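Side-chain contacts in glycoside hydrolase family 81 (Clostridium thermocellum, PDB 6FOP), which probably hydrolyses beta-1,3-glucans such as laminarin as part of the cellulosome of its thermophilic host: residues Y673-F676 with I681-Y684; A500-I505 with T582-Y587. All coordinates share one frame; numbering follows the deposited sequence.

How the contacts relate
Two ways of joining chain segments stand side by side here. Contact 1 pairs neighbouring strands of a beta hairpin near the C-terminus, where backbone bonds set the register; contact 2 lays a single helix residue, Gln-502, on a beta turn that begins 80 residues further along the chain, within the range of the family 81 C-terminal domain. Their centres lie about 17 Å apart, and Leu-586 joins them: its CD1 sits 3.6 Å from OG of Ser-674 and 3.7 Å from CZ of Phe-676. The segment that meets the helix thus also packs on the hairpin. Neither contact includes a residue of the metal sites seen in this crystal structure.

Contact 1 (Y673-F676 with I681-Y684); sequences YSVF and IRTY
The antiparallel beta hairpin of strands 673-678 and 681-688 is held here by the hydrogen-bonded pair Phe-676 and Thr-683. N of Phe-676 gives its hydrogen to O of Thr-683 at 2.9 Å, and N of Thr-683 returns a bond to O of Phe-676 at 2.9 Å. That second carbonyl also receives a CA-H...O contact from Arg-682, with CA 3.1 Å from O of Phe-676. The Phe-676 ring turns its edge to O of Thr-683, which lies 3.8 Å from CD1.

Val-675 and Tyr-684, the non-hydrogen-bonded pair, put their side chains side by side on the other face, pointing the same way. Both valine methyls lie close to the tyrosine ring, CG2 of Val-675 meeting CD2 of Tyr-684 at 4.0 Å. CG1, turned anti to the valine backbone N (chi1 -175°), also meets CD of Arg-682 at 4.0 Å. The extended Arg-682 chain carries its guanidinium on to salt bridges with Asp-663 and Asp-700, and Asp-700 also bonds the Tyr-684 hydroxyl. Phe-676 and Thr-683 pack on helix 646-659, while the sheet continues through strand 661-662 beyond 673-678 and strand 710-715 beyond 681-688.

Contact 2 (A500-I505 with T582-Y587); sequences AWQAII and TAASLY
A buried packing contact between a helix and a turn, made by side chains alone, joins helix 494-511 to the loop between helices 570-575 and 592-606 within the family 81 C-terminal domain, of the six-hairpin clan, consistent with an (alpha/alpha)6 barrel. Gln-502 is the one helix residue of 500-505 that takes part, and it meets Thr-582 and Ala-584 of a type I beta turn. The methyl of Ala-584 packs on the root of the glutamine, 3.6 Å from CG of Gln-502; its 3.3 Å separation from CB of Gln-502 is unusually short and doubtful in detail.

The glutamine amide and the Thr-582 side chain approach from opposite directions without hydrogen bonding: CD of Gln-502 is 3.7 Å from OG1 of Thr-582. The bend at chi2 (90°) folds the amide back, and NE2 bonds OD1 of Asn-499 on its own helix.

Within the turn, OG1 of Thr-582, set between the backbone N and the carbonyl carbon (chi1 79°), accepts a hydrogen bond from the backbone N of Ala-584 at 3.0 Å, an ST turn. N of Thr-582 bonds OG of Ser-585 at 2.9 Å, and N of Ser-585 bonds O of Thr-582 at 2.8 Å.

Ile-305 touches both Gln-502 and Ala-584, and His-425 of helix 416-433 packs on the glutamine. Helix 514-534 contributes Tyr-524, whose hydroxyl bonds O of Ala-584 and whose side chain meets Ile-505.

Contact 1 (Y673-F676 with I681-Y684)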
loop_
_atom_site.group_PDB
_atom_site.type_symbol
_atom_site.label_atom_id
_atom_site.label_comp_id
_atom_site.label_asym_id
_atom_site.label_seq_id
_atom_site.Cartn_x
_atom_site.Cartn_y
_atom_site.Cartn_z
ATOM N N TYR A 673 -2.495 21.444 7.228
ATOM C CA TYR A 673 -1.458 22.422 7.492
ATOM C C TYR A 673 -0.157 21.964 6.857
ATOM O O TYR A 673 -0.024 20.806 6.464
ATOM C CB TYR A 673 -1.247 22.650 8.988
ATOM C CG TYR A 673 -0.607 21.481 9.725
ATOM C CD1 TYR A 673 -1.374 20.409 10.183
ATOM C CD2 TYR A 673 0.748 21.488 10.005
ATOM C CE1 TYR A 673 -0.779 19.352 10.877
ATOM C CE2 TYR A 673 1.352 20.458 10.695
ATOM C CZ TYR A 673 0.588 19.402 11.154
ATOM O OH TYR A 673 1.232 18.419 11.871
ATOM N N SER A 674 0.791 22.887 6.770
ATOM C CA SER A 674 2.206 22.555 6.537
ATOM C C SER A 674 3.074 23.694 7.055
ATOM O O SER A 674 2.640 24.870 7.072
ATOM C CB SER A 674 2.532 22.229 5.072
ATOM O OG SER A 674 1.966 20.990 4.672
ATOM N N VAL A 675 4.293 23.356 7.441
ATOM C CA VAL A 675 5.271 24.321 7.909
ATOM C C VAL A 675 6.482 24.265 7.011
ATOM O O VAL A 675 6.940 23.184 6.621
ATOM C CB VAL A 675 5.697 24.063 9.367
ATOM C CG1 VAL A 675 6.633 25.159 9.878
ATOM C CG2 VAL A 675 4.454 23.955 10.261
ATOM N N PHE A 676 6.977 25.447 6.662
ATOM C CA PHE A 676 8.124 25.628 5.781
ATOM C C PHE A 676 9.195 26.425 6.523
ATOM O O PHE A 676 8.875 27.223 7.417
ATOM C CB PHE A 676 7.690 26.370 4.509
ATOM C CG PHE A 676 6.579 25.698 3.754
ATOM C CD1 PHE A 676 5.251 25.871 4.123
ATOM C CD2 PHE A 676 6.862 24.841 2.699
ATOM C CE1 PHE A 676 4.234 25.222 3.443
ATOM C CE2 PHE A 676 5.847 24.186 2.022
ATOM C CZ PHE A 676 4.533 24.379 2.393
ATOM N N ILE A 681 13.721 30.795 9.176
ATOM C CA ILE A 681 12.473 31.558 9.305
ATOM C C ILE A 681 11.327 30.631 8.897
ATOM O O ILE A 681 11.298 30.175 7.747
ATOM C CB ILE A 681 12.460 32.795 8.370
ATOM C CG1 ILE A 681 13.697 33.694 8.579
ATOM C CG2 ILE A 681 11.153 33.547 8.556
ATOM C CD1 ILE A 681 13.891 34.143 9.990
ATOM N N ARG A 682 10.392 30.372 9.809
ATOM C CA ARG A 682 9.264 29.489 9.521
ATOM C C ARG A 682 8.073 30.235 8.952
ATOM O O ARG A 682 7.751 31.339 9.396
ATOM C CB ARG A 682 8.834 28.719 10.769
ATOM C CG ARG A 682 9.778 27.594 11.098
ATOM C CD ARG A 682 9.354 26.845 12.342
ATOM N NE ARG A 682 10.270 25.727 12.519
ATOM C CZ ARG A 682 10.529 25.107 13.659
ATOM N NH1 ARG A 682 9.941 25.473 14.798
ATOM N NH2 ARG A 682 11.412 24.108 13.642
ATOM N N THR A 683 7.433 29.620 7.965
ATOM C CA THR A 683 6.137 30.056 7.466
ATOM C C THR A 683 5.142 28.920 7.708
ATOM O O THR A 683 5.415 27.737 7.413
ATOM C CB THR A 683 6.174 30.470 5.981
ATOM O OG1 THR A 683 7.072 31.570 5.830
ATOM C CG2 THR A 683 4.804 30.879 5.504
ATOM N N TYR A 684 4.000 29.286 8.258
ATOM C CA TYR A 684 2.971 28.357 8.679
ATOM C C TYR A 684 1.774 28.532 7.761
ATOM O O TYR A 684 1.318 29.672 7.552
ATOM C CB TYR A 684 2.584 28.686 10.114
ATOM C CG TYR A 684 3.729 28.708 11.096
ATOM C CD1 TYR A 684 4.542 29.815 11.228
ATOM C CD2 TYR A 684 3.988 27.614 11.916
ATOM C CE1 TYR A 684 5.588 29.852 12.117
ATOM C CE2 TYR A 684 5.040 27.640 12.821
ATOM C CZ TYR A 684 5.843 28.756 12.913
ATOM O OH TYR A 684 6.874 28.813 13.809
#

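Contact 2 (A500-I505 with T582-Y587)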
loop_
_atom_site.group_PDB
_atom_site.type_symbol
_atom_site.label_atom_id
_atom_site.label_comp_id
_atom_site.label_asym_id
_atom_site.label_seq_id
_atom_site.Cartn_x
_atom_site.Cartn_y
_atom_site.Cartn_z
ATOM N N ALA A 500 -4.124 8.841 -3.966
ATOM C CA ALA A 500 -5.472 8.434 -3.555
ATOM C C ALA A 500 -5.701 8.733 -2.079
ATOM O O ALA A 500 -6.769 9.198 -1.672
ATOM C CB ALA A 500 -5.700 6.966 -3.832
ATOM N N TRP A 501 -4.702 8.467 -1.253
ATOM C CA TRP A 501 -4.869 8.628 0.173
ATOM C C TRP A 501 -5.020 10.075 0.587
ATOM O O TRP A 501 -5.916 10.413 1.389
ATOM C CB TRP A 501 -3.746 7.947 0.942
ATOM C CG TRP A 501 -3.493 6.514 0.594
ATOM C CD1 TRP A 501 -2.307 5.890 0.740
ATOM C CD2 TRP A 501 -4.391 5.530 0.006
ATOM N NE1 TRP A 501 -2.404 4.576 0.358
ATOM C CE2 TRP A 501 -3.657 4.324 -0.114
ATOM C CE3 TRP A 501 -5.720 5.543 -0.423
ATOM C CZ2 TRP A 501 -4.215 3.155 -0.638
ATOM C CZ3 TRP A 501 -6.277 4.368 -0.941
ATOM C CH2 TRP A 501 -5.526 3.192 -1.034
ATOM N N GLN A 502 -4.209 10.952 -0.003
ATOM C CA GLN A 502 -4.381 12.400 0.274
ATOM C C GLN A 502 -5.739 12.902 -0.171
ATOM O O GLN A 502 -6.348 13.729 0.493
ATOM C CB GLN A 502 -3.220 13.233 -0.277
ATOM C CG GLN A 502 -3.137 13.346 -1.801
ATOM C CD GLN A 502 -3.886 14.518 -2.372
ATOM O OE1 GLN A 502 -4.048 15.552 -1.730
ATOM N NE2 GLN A 502 -4.301 14.367 -3.622
ATOM N N ALA A 503 -6.209 12.403 -1.309
ATOM C CA ALA A 503 -7.531 12.794 -1.770
ATOM C C ALA A 503 -8.617 12.380 -0.781
ATOM O O ALA A 503 -9.586 13.113 -0.591
ATOM C CB ALA A 503 -7.819 12.196 -3.142
ATOM N N ILE A 504 -8.484 11.185 -0.181
ATOM C CA ILE A 504 -9.426 10.728 0.845
ATOM C C ILE A 504 -9.404 11.643 2.075
ATOM O O ILE A 504 -10.460 11.994 2.631
ATOM C CB ILE A 504 -9.156 9.259 1.202
ATOM C CG1 ILE A 504 -9.531 8.361 0.019
ATOM C CG2 ILE A 504 -9.978 8.843 2.405
ATOM C CD1 ILE A 504 -9.197 6.904 0.213
ATOM N N ILE A 505 -8.220 12.071 2.488
ATOM C CA ILE A 505 -8.120 13.033 3.599
ATOM C C ILE A 505 -8.919 14.298 3.266
ATOM O O ILE A 505 -9.750 14.779 4.057
ATOM C CB ILE A 505 -6.664 13.430 3.918
ATOM C CG1 ILE A 505 -5.837 12.214 4.359
ATOM C CG2 ILE A 505 -6.605 14.531 4.972
ATOM C CD1 ILE A 505 -4.365 12.494 4.566
ATOM N N THR A 582 1.586 16.665 -5.546
ATOM C CA THR A 582 0.477 17.467 -5.030
ATOM C C THR A 582 0.975 18.177 -3.774
ATOM O O THR A 582 2.100 17.954 -3.320
ATOM C CB THR A 582 -0.778 16.634 -4.686
ATOM O OG1 THR A 582 -0.617 15.972 -3.425
ATOM C CG2 THR A 582 -1.119 15.623 -5.796
ATOM N N ALA A 583 0.115 18.971 -3.155
ATOM C CA ALA A 583 0.497 19.602 -1.892
ATOM C C ALA A 583 0.488 18.642 -0.705
ATOM O O ALA A 583 0.654 19.072 0.435
ATOM C CB ALA A 583 -0.396 20.808 -1.624
ATOM N N ALA A 584 0.269 17.366 -0.978
ATOM C CA ALA A 584 0.524 16.287 -0.028
ATOM C C ALA A 584 1.868 15.611 -0.273
ATOM O O ALA A 584 2.192 14.644 0.410
ATOM C CB ALA A 584 -0.625 15.294 -0.054
ATOM N N SER A 585 2.668 16.114 -1.220
ATOM C CA SER A 585 3.913 15.446 -1.616
ATOM C C SER A 585 5.147 15.965 -0.912
ATOM O O SER A 585 6.265 15.565 -1.242
ATOM C CB SER A 585 4.125 15.496 -3.124
ATOM O OG SER A 585 3.112 14.814 -3.833
ATOM N N LEU A 586 4.976 16.811 0.095
ATOM C CA LEU A 586 6.127 17.318 0.800
ATOM C C LEU A 586 6.925 16.222 1.504
ATOM O O LEU A 586 8.110 16.407 1.778
ATOM C CB LEU A 586 5.738 18.420 1.775
ATOM C CG LEU A 586 5.135 19.698 1.134
ATOM C CD1 LEU A 586 4.576 20.637 2.192
ATOM C CD2 LEU A 586 6.150 20.419 0.252
ATOM N N TYR A 587 6.280 15.076 1.782
ATOM C CA TYR A 587 6.983 13.940 2.367
ATOM C C TYR A 587 8.198 13.530 1.582
ATOM O O TYR A 587 9.123 12.969 2.157
ATOM C CB TYR A 587 6.052 12.714 2.532
ATOM C CG TYR A 587 5.706 12.023 1.241
ATOM C CD1 TYR A 587 6.511 10.988 0.733
ATOM C CD2 TYR A 587 4.640 12.451 0.460
ATOM C CE1 TYR A 587 6.231 10.404 -0.486
ATOM C CE2 TYR A 587 4.361 11.888 -0.757
ATOM C CZ TYR A 587 5.159 10.850 -1.244
ATOM O OH TYR A 587 4.880 10.281 -2.460
#